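Local coordinates for basic helix-loop-helix, putative, expressed (Oryza sativa subsp. japonica, PDB 5LW0), which binds ADP-ribose through its macrodomain and, as part of a larger APL protein, may act in ADP-ribosylation-linked regulation of DNA interstrand crosslink repair, at residues 82-85 against 86-89; 108-111 against 112-115; 150-153 against 154-158; 211-214 against 215-219. All coordinates share one frame; numbering follows the deposited sequence. Where two conformers were deposited one is given.

Contact 1. Residues 82-85 against 86-89; sequences HKSR and ILSL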
# COMPACT_ATOMS: atom_id res chain seq x y z
N HIS A 82 -3.01 -8.68 14.82
CA HIS A 82 -4.07 -9.65 14.55
C HIS A 82 -5.44 -9.21 14.93
O HIS A 82 -6.40 -9.74 14.44
CB HIS A 82 -3.78 -11.01 15.22
CG HIS A 82 -4.08 -11.03 16.68
ND1 HIS A 82 -3.18 -10.59 17.64
CD2 HIS A 82 -5.17 -11.46 17.37
CE1 HIS A 82 -3.70 -10.76 18.84
NE2 HIS A 82 -4.90 -11.26 18.71
N LYS A 83 -5.54 -8.17 15.77
CA LYS A 83 -6.83 -7.59 16.12
C LYS A 83 -7.28 -6.51 15.18
O LYS A 83 -8.39 -5.95 15.34
CB LYS A 83 -6.79 -7.01 17.52
CG LYS A 83 -6.27 -7.99 18.56
CD LYS A 83 -5.80 -7.27 19.82
CE LYS A 83 -6.97 -6.85 20.66
NZ LYS A 83 -7.65 -8.03 21.27
N SER A 84 -6.48 -6.24 14.14
CA SER A 84 -6.84 -5.23 13.12
C SER A 84 -8.27 -5.31 12.66
O SER A 84 -8.71 -6.29 12.08
CB SER A 84 -5.96 -5.39 11.90
OG SER A 84 -6.41 -4.52 10.92
N ARG A 85 -8.99 -4.20 12.84
CA ARG A 85 -10.31 -4.11 12.40
C ARG A 85 -10.41 -4.06 10.88
O ARG A 85 -11.30 -4.66 10.28
CB ARG A 85 -10.99 -2.88 13.03
CG ARG A 85 -12.42 -2.77 12.62
CD ARG A 85 -13.34 -2.20 13.71
NE ARG A 85 -14.73 -2.34 13.27
CZ ARG A 85 -15.43 -1.40 12.62
NH1 ARG A 85 -14.90 -0.20 12.39
NH2 ARG A 85 -16.67 -1.66 12.22
N ILE A 86 -9.48 -3.37 10.23
CA ILE A 86 -9.53 -3.31 8.78
C ILE A 86 -9.26 -4.70 8.16
O ILE A 86 -9.95 -5.11 7.22
CB ILE A 86 -8.57 -2.22 8.18
CG1 ILE A 86 -8.88 -2.00 6.72
CG2 ILE A 86 -7.09 -2.59 8.38
CD1 ILE A 86 -10.21 -1.35 6.45
N LEU A 87 -8.37 -5.48 8.74
CA LEU A 87 -8.18 -6.85 8.20
C LEU A 87 -9.44 -7.71 8.38
O LEU A 87 -9.85 -8.43 7.47
CB LEU A 87 -6.96 -7.55 8.80
CG LEU A 87 -5.60 -6.93 8.57
CD1 LEU A 87 -4.51 -7.86 9.08
CD2 LEU A 87 -5.38 -6.60 7.12
N SER A 88 -10.10 -7.58 9.52
CA SER A 88 -11.30 -8.37 9.80
C SER A 88 -12.46 -8.03 8.83
O SER A 88 -13.11 -8.92 8.27
CB SER A 88 -11.76 -8.13 11.26
OG SER A 88 -12.89 -8.93 11.55
N LEU A 89 -12.64 -6.71 8.55
CA LEU A 89 -13.63 -6.26 7.62
C LEU A 89 -13.34 -6.69 6.24
O LEU A 89 -14.22 -7.13 5.49
CB LEU A 89 -13.77 -4.74 7.68
CG LEU A 89 -14.41 -4.14 8.97
CD1 LEU A 89 -14.16 -2.67 9.09
CD2 LEU A 89 -15.87 -4.44 9.00

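Contact 2. Residues 108-111 against 112-115; sequences VGDI and TQLQ. With AR6 ([(2R,3S,4R,5R)-5-(6-aminopurin-9-yl)-3,4-dihydroxy-oxolan-2-yl]methyl [hydroxy-[[(2R,3S,4R,5S)-3,4,5-trihydroxyoxolan-2-yl]methoxy]phosphoryl] hydrogen phosphate), chain C.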
# COMPACT_ATOMS: atom_id res chain seq x y z
N VAL A 108 -1.07 -10.65 8.66
CA VAL A 108 -0.64 -9.89 9.85
C VAL A 108 0.87 -9.80 9.90
O VAL A 108 1.59 -10.83 9.89
CB VAL A 108 -1.11 -10.56 11.14
CG1 VAL A 108 -0.66 -9.72 12.37
CG2 VAL A 108 -2.58 -10.73 11.14
N GLY A 109 1.38 -8.59 9.95
CA GLY A 109 2.81 -8.41 9.97
C GLY A 109 3.24 -6.99 9.80
O GLY A 109 2.44 -6.13 9.53
N ASP A 110 4.51 -6.78 9.98
CA ASP A 110 5.15 -5.51 9.72
C ASP A 110 5.57 -5.55 8.24
O ASP A 110 6.31 -6.44 7.81
CB ASP A 110 6.37 -5.39 10.62
CG ASP A 110 7.12 -4.07 10.47
OD1 ASP A 110 6.94 -3.33 9.49
OD2 ASP A 110 7.99 -3.81 11.38
N ILE A 111 5.10 -4.58 7.47
CA ILE A 111 5.38 -4.50 6.07
C ILE A 111 6.86 -4.40 5.72
O ILE A 111 7.26 -4.63 4.60
CB ILE A 111 4.54 -3.38 5.43
CG1 ILE A 111 4.27 -3.70 3.96
CG2 ILE A 111 5.14 -2.03 5.63
CD1 ILE A 111 3.23 -2.78 3.35
N THR A 112 7.68 -3.96 6.72
CA THR A 112 9.13 -3.88 6.53
C THR A 112 9.87 -5.13 7.01
O THR A 112 11.09 -5.17 6.91
CB THR A 112 9.71 -2.66 7.26
OG1 THR A 112 9.63 -2.84 8.67
CG2 THR A 112 8.95 -1.42 6.89
N GLN A 113 9.13 -6.15 7.48
CA GLN A 113 9.73 -7.39 7.93
C GLN A 113 8.94 -8.61 7.43
O GLN A 113 8.81 -9.65 8.15
CB GLN A 113 9.78 -7.42 9.45
CG GLN A 113 10.55 -6.26 10.08
CD GLN A 113 10.71 -6.39 11.61
OE1 GLN A 113 11.51 -7.16 12.08
NE2 GLN A 113 9.93 -5.65 12.34
N LEU A 114 8.43 -8.54 6.20
CA LEU A 114 7.63 -9.61 5.74
C LEU A 114 8.40 -10.94 5.56
O LEU A 114 7.84 -11.97 5.79
CB LEU A 114 6.93 -9.24 4.41
CG LEU A 114 5.86 -8.21 4.65
CD1 LEU A 114 5.39 -7.63 3.30
CD2 LEU A 114 4.72 -8.73 5.47
N GLN A 115 9.60 -10.89 5.00
CA GLN A 115 10.39 -12.12 4.77
C GLN A 115 10.98 -12.61 6.09
O GLN A 115 10.77 -13.78 6.48
CB GLN A 115 11.47 -11.90 3.76
CG GLN A 115 12.36 -13.13 3.55
CD GLN A 115 13.26 -12.98 2.35
OE1 GLN A 115 14.07 -12.04 2.26
NE2 GLN A 115 13.16 -13.92 1.42
N1 AR6 C . 3.39 -2.58 8.84
C2 AR6 C . 2.13 -2.78 8.39
N3 AR6 C . 1.13 -1.94 8.58
C4 AR6 C . 1.33 -0.78 9.28
C5 AR6 C . 2.63 -0.45 9.78
C6 AR6 C . 3.70 -1.42 9.52
N6 AR6 C . 4.94 -1.23 9.92
N7 AR6 C . 2.52 0.80 10.44
C8 AR6 C . 1.23 1.20 10.28
N9 AR6 C . 0.51 0.26 9.58
PA AR6 C . -0.93 5.28 8.28
PB AR6 C . -2.62 7.00 6.54
C1' AR6 C . -0.86 0.34 9.10
O1A AR6 C . -1.36 6.17 9.47
O1B AR6 C . -3.83 6.89 7.43
C1D AR6 C . 1.96 8.90 7.59
O1D AR6 C . 2.89 9.02 8.65
C2' AR6 C . -1.89 1.02 9.99
O2' AR6 C . -2.30 0.19 11.12
O2A AR6 C . 0.50 4.92 8.11
O2B AR6 C . -2.78 6.93 5.05
C2D AR6 C . 2.34 9.91 6.47
O2D AR6 C . 3.43 10.81 6.90
C3' AR6 C . -2.97 1.34 8.98
O3' AR6 C . -3.87 0.22 8.77
O3A AR6 C . -1.46 5.92 6.89
C3D AR6 C . 1.07 10.65 6.16
O3D AR6 C . 1.25 11.98 6.72
C4' AR6 C . -2.18 1.62 7.69
O4' AR6 C . -0.86 1.18 7.91
C4D AR6 C . -0.05 9.88 6.91
O4D AR6 C . 0.57 9.13 7.99
C5' AR6 C . -2.15 3.08 7.29
O5' AR6 C . -1.85 3.93 8.42
C5D AR6 C . -0.79 8.84 6.07
O5D AR6 C . -1.90 8.41 6.88
O HOH W 1 6.19 -9.18 9.54
O HOH W 2 9.19 -6.58 4.13

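Contact 3. Residues 150-153 against 154-158; sequences EDLQ and RATKE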
# COMPACT_ATOMS: atom_id res chain seq x y z
N GLU A 150 18.41 6.14 3.98
CA GLU A 150 18.50 7.30 3.13
C GLU A 150 18.44 6.95 1.62
O GLU A 150 18.09 7.78 0.84
CB GLU A 150 19.79 8.13 3.48
CG GLU A 150 20.20 9.16 2.43
CD GLU A 150 19.18 10.31 2.26
OE1 GLU A 150 18.40 10.58 3.21
OE2 GLU A 150 19.18 10.94 1.16
N ASP A 151 18.79 5.73 1.22
CA ASP A 151 18.66 5.28 -0.19
C ASP A 151 17.25 5.58 -0.74
O ASP A 151 17.10 5.91 -1.90
CB ASP A 151 18.94 3.77 -0.37
CG ASP A 151 20.44 3.40 -0.22
OD1 ASP A 151 21.29 4.28 -0.46
OD2 ASP A 151 20.75 2.24 0.14
N LEU A 152 16.23 5.39 0.09
CA LEU A 152 14.85 5.58 -0.40
C LEU A 152 14.56 7.05 -0.64
O LEU A 152 13.94 7.41 -1.65
CB LEU A 152 13.84 4.98 0.56
CG LEU A 152 12.39 5.22 0.14
CD1 LEU A 152 12.17 4.61 -1.22
CD2 LEU A 152 11.46 4.64 1.20
N GLN A 153 15.08 7.93 0.22
CA GLN A 153 14.87 9.38 0.01
C GLN A 153 15.62 9.84 -1.30
O GLN A 153 15.05 10.55 -2.13
CB GLN A 153 15.24 10.20 1.25
CG GLN A 153 14.88 11.66 1.08
CD GLN A 153 14.89 12.45 2.38
OE1 GLN A 153 15.63 12.14 3.32
NE2 GLN A 153 14.02 13.45 2.45
N ARG A 154 16.86 9.36 -1.51
CA ARG A 154 17.58 9.65 -2.75
C ARG A 154 16.83 9.17 -4.00
O ARG A 154 16.65 9.91 -4.95
CB ARG A 154 18.99 9.04 -2.71
CG ARG A 154 19.88 9.44 -3.86
CD ARG A 154 21.29 8.83 -3.71
NE ARG A 154 21.31 7.39 -4.01
CZ ARG A 154 21.42 6.42 -3.10
NH1 ARG A 154 21.43 5.16 -3.49
NH2 ARG A 154 21.50 6.69 -1.78
N ALA A 155 16.32 7.94 -3.94
CA ALA A 155 15.66 7.37 -5.07
C ALA A 155 14.33 8.04 -5.33
O ALA A 155 13.95 8.28 -6.51
CB ALA A 155 15.48 5.89 -4.87
N THR A 156 13.63 8.40 -4.28
CA THR A 156 12.29 9.00 -4.42
C THR A 156 12.41 10.38 -5.08
O THR A 156 11.64 10.72 -6.01
CB THR A 156 11.60 9.10 -3.06
OG1 THR A 156 11.40 7.79 -2.51
CG2 THR A 156 10.31 9.83 -3.18
N LYS A 157 13.42 11.17 -4.65
CA LYS A 157 13.65 12.50 -5.22
C LYS A 157 13.95 12.48 -6.74
O LYS A 157 13.64 13.41 -7.43
CB LYS A 157 14.83 13.20 -4.50
CG LYS A 157 14.49 13.69 -3.13
CD LYS A 157 15.59 14.63 -2.64
CE LYS A 157 16.06 14.28 -1.27
NZ LYS A 157 15.02 14.58 -0.27
N GLU A 158 14.51 11.38 -7.22
CA GLU A 158 14.69 11.16 -8.65
C GLU A 158 13.42 10.86 -9.44
O GLU A 158 13.39 11.05 -10.66
CB GLU A 158 15.74 10.08 -8.87
CG GLU A 158 17.10 10.48 -8.31
CD GLU A 158 18.06 9.32 -8.11
OE1 GLU A 158 17.68 8.15 -8.32
OE2 GLU A 158 19.22 9.60 -7.70

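Contact 4. Residues 211-214 against 215-219; sequences GSKI and LHEAY. With PO4 (phosphate ion), chain E.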
# COMPACT_ATOMS: atom_id res chain seq x y z
N GLY A 211 -14.08 11.83 -0.99
CA GLY A 211 -13.17 10.96 -0.28
C GLY A 211 -13.13 9.55 -0.83
O GLY A 211 -12.01 8.98 -1.06
N SER A 212 -14.28 8.96 -1.06
CA SER A 212 -14.38 7.61 -1.61
C SER A 212 -13.84 7.53 -3.00
O SER A 212 -13.10 6.58 -3.33
CB SER A 212 -15.83 7.13 -1.62
OG SER A 212 -16.32 7.06 -0.30
N LYS A 213 -14.14 8.55 -3.84
CA LYS A 213 -13.55 8.60 -5.19
C LYS A 213 -12.03 8.64 -5.11
O LYS A 213 -11.35 7.90 -5.84
CB LYS A 213 -14.10 9.83 -5.94
CG LYS A 213 -13.50 10.07 -7.33
CD LYS A 213 -14.10 11.38 -7.89
CE LYS A 213 -13.29 11.97 -8.99
NZ LYS A 213 -13.61 11.33 -10.26
N ILE A 214 -11.49 9.48 -4.24
CA ILE A 214 -10.03 9.65 -4.17
C ILE A 214 -9.37 8.36 -3.63
O ILE A 214 -8.30 7.98 -4.08
CB ILE A 214 -9.67 10.87 -3.34
CG1 ILE A 214 -10.15 12.15 -4.06
CG2 ILE A 214 -8.18 10.96 -3.11
CD1 ILE A 214 -9.88 13.39 -3.29
N LEU A 215 -10.00 7.69 -2.66
CA LEU A 215 -9.39 6.44 -2.15
C LEU A 215 -9.44 5.36 -3.23
O LEU A 215 -8.46 4.62 -3.41
CB LEU A 215 -10.07 5.99 -0.88
CG LEU A 215 -9.42 4.77 -0.18
CD1 LEU A 215 -8.06 5.08 0.27
CD2 LEU A 215 -10.27 4.29 0.95
N HIS A 216 -10.56 5.25 -3.98
CA HIS A 216 -10.65 4.35 -5.16
C HIS A 216 -9.49 4.65 -6.09
O HIS A 216 -8.80 3.74 -6.56
CB HIS A 216 -11.97 4.56 -5.93
CG HIS A 216 -13.08 3.64 -5.53
ND1 HIS A 216 -13.10 2.32 -5.89
CD2 HIS A 216 -14.28 3.89 -4.89
CE1 HIS A 216 -14.21 1.75 -5.41
NE2 HIS A 216 -14.93 2.68 -4.80
N GLU A 217 -9.33 5.93 -6.43
CA GLU A 217 -8.24 6.35 -7.34
C GLU A 217 -6.84 5.99 -6.81
O GLU A 217 -6.00 5.58 -7.59
CB GLU A 217 -8.32 7.88 -7.62
CG GLU A 217 -9.48 8.27 -8.50
CD GLU A 217 -9.64 9.81 -8.63
OE1 GLU A 217 -9.33 10.54 -7.67
OE2 GLU A 217 -10.16 10.27 -9.66
N ALA A 218 -6.62 6.16 -5.51
CA ALA A 218 -5.33 5.81 -4.88
C ALA A 218 -5.04 4.34 -5.06
O ALA A 218 -3.95 3.95 -5.49
CB ALA A 218 -5.32 6.16 -3.40
N TYR A 219 -6.03 3.50 -4.79
CA TYR A 219 -5.79 2.04 -4.93
C TYR A 219 -5.59 1.65 -6.39
O TYR A 219 -4.64 0.87 -6.72
CB TYR A 219 -6.91 1.22 -4.34
CG TYR A 219 -6.78 1.04 -2.86
CD1 TYR A 219 -5.71 0.34 -2.31
CD2 TYR A 219 -7.66 1.64 -1.99
CE1 TYR A 219 -5.58 0.19 -0.95
CE2 TYR A 219 -7.52 1.52 -0.61
CZ TYR A 219 -6.48 0.77 -0.07
OH TYR A 219 -6.24 0.68 1.27
P PO4 E . -17.79 1.20 -3.78
O1 PO4 E . -18.70 0.80 -2.61
O2 PO4 E . -18.51 1.06 -5.12
O3 PO4 E . -17.38 2.68 -3.63
O4 PO4 E . -16.56 0.26 -3.79

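Contact 1. Residues 82-85 against 86-89
Ser84 OG accepts a nearly straight hydrogen bond from Leu87 N, three residues on, at 3.1 Å and 169°. With its OG turned anti to its own nitrogen (chi1 174°) the hydroxyl swings beside the carbonyl and over the first turn, where the CG2 methyl of Ile86 also meets it at 3.3 Å, and CG of Leu87 lies against Ser84 CB. The same residue gives its carbonyl O to Ser88 N at 3.2 Å, while Arg85 O receives Leu89 N at 3.0 Å, the regular bonds of the turn. This is a helix N-cap: the serine ends the loop after strand 74-79 and replaces a missing backbone acceptor at the start of helix 85-96. A step further out, CD1 of Leu89 sits 4.0 Å above the centre of the Arg85 guanidinium plane, one face of the charged group resting on a methyl. Beyond these, Ser84 OG is hydrogen-bonded to Asp79 OD2, tying the cap to the end of strand 74-79. Leu87 reaches down onto Leu77 and Thr106, and Ile86 and Leu89 touch Ser56 of helix 52-69. Between nearest atoms, the side chain of Ile86 is also about 4 Å from the bound ADP-ribose.

Contact 2. Residues 108-111 against 112-115
Asp110 and Thr112 meet through one carboxylate oxygen. OD1 of Asp110 takes the hydroxyl OG1 of Thr112 at 2.9 Å and the backbone N of Thr112 as well, both from the same face of the carboxylate and well above its plane, and it accepts a third bond from the adenine amine N6 of ADP-ribose at 175°. The other oxygen, OD2, is held by Gln113 NE2 at 2.8 Å; this bond leaves in the plane of the amide, and the amide stands almost upright against the carboxylate, 82° apart. Asp110 CG is anti to its backbone N (chi1 -179°), which turns the acid back over the type I turn that Asp110 O and Gln113 N close at 2.9 Å. Water satisfies other backbone groups: one accepts from Asp110 N at 3.0 Å, and another bridges Ile111 O and Leu114 N. Ile111 and Leu114 lie alongside one another, CG1 to CD1 4.1 Å. Replacing Asp110 with an alanine would probably leave the adenine amine and both threonine donors without OD1, and the Gln113 amide without OD2 and free to turn. Ile111 N meanwhile donates to adenine N1 at 3.0 Å. An acceptor for the amine beside a donor for N1 matches the hydrogen-bonding edge of adenine, which is consistent with this loop recognising the base in the macrodomain pocket.

Contact 3. Residues 150-153 against 154-158
Arg154 bends at chi3 (74°) after an extended start, which folds its guanidinium back along the helix to Asp151, whose CG lies beside its own backbone N (chi1 -72°). The two side chains run side by side in the same direction and form an i to i+3 salt bridge on helix 150-159 of the macrodomain. Asp151 OD1 takes NH2 of Arg154 at 2.8 Å through its anti lone pair, almost in the guanidinium plane, with a weak second bond from NH1 at 3.2 Å; carboxylate and guanidinium planes stand nearly perpendicular. The other oxygen of the acid, OD2, is occupied by Thr176 OG1, so the carboxylate joins the helix to a loop as well as to the arginine. An asparagine in place of Asp151 is likely to leave the Arg154 guanidinium without a compensating negative charge and less firmly folded back. Backbone bonds such as Ala155 N to Asp151 O, 3.0 Å, carry the helix past them. Toward the interior, Leu152 packs on Ile144 and Tyr145 of helix 139-148, and Ala155 on Val171. Leu152 O is gripped twice, by Thr156 N at 2.8 Å and by Thr156 OG1 at 2.7 Å, from opposite faces of its carbonyl plane.

Contact 4. Residues 211-214 against 215-219
Lys213 and Glu217, one helical turn apart, make the ionic pair of this contact, a long one: NZ of Lys213 lies 3.7 Å from OE2 of Glu217. The lysine chain runs extended and bends only at its end, where CE also approaches the same OE2, and the two side chains slant across each other. At this length the attraction is presumably loose. A second polar pair involves a bound phosphate, probably from the crystallisation liquor. His216 NE2 donates to phosphate O3 at 2.7 Å and 166°, with the phosphorus close to the ring plane at the imidazole edge. CD2 of the same ring lies 3.3 Å from Ser212 O, so the ring's edge rests beside the backbone of the preceding turn. The backbone bonds are those of a regular alpha-helix, Leu215 N to Gly211 O, His216 N to Ser212 O, Glu217 N to Lys213 O and Ala218 N to Ile214 O, each 2.9 Å. Van der Waals contacts set side-chain carbons against oxygens: CG1 of Ile214 comes 4.0 Å from OE1 of Glu217, and CG of Glu217 lies 3.3 Å from Lys213 O. The whole stretch belongs to helix 208-230, the last helix of the chain. Ser212, His216 and Tyr219 face helix 52-69, with Ser212 OG bonded to Tyr208 O and to Arg54, while Ile214 and Leu215 pack against Pro194 in a loop after strand 187-192.

All four contacts are local, yet they sit at different depths of one macrodomain. Contact 2 is buried and lies in the loop after strand 104-108; contacts 1, 3 and 4 are partly buried, with charged residues on their outer sides. Contacts 1 and 2 touch through Leu87 and Val108 and both come close to ADP-ribose, whereas contact 3 lies on the far side of the chain's centre from contact 1. Contacts 1 and 4 each send side chains against helix 52-69. Chemistry follows place: neutral capping at a helix start, a shared acceptor beside adenine, a short salt bridge in contact 3, and a long ion pair with a phosphate-bound histidine in contact 4.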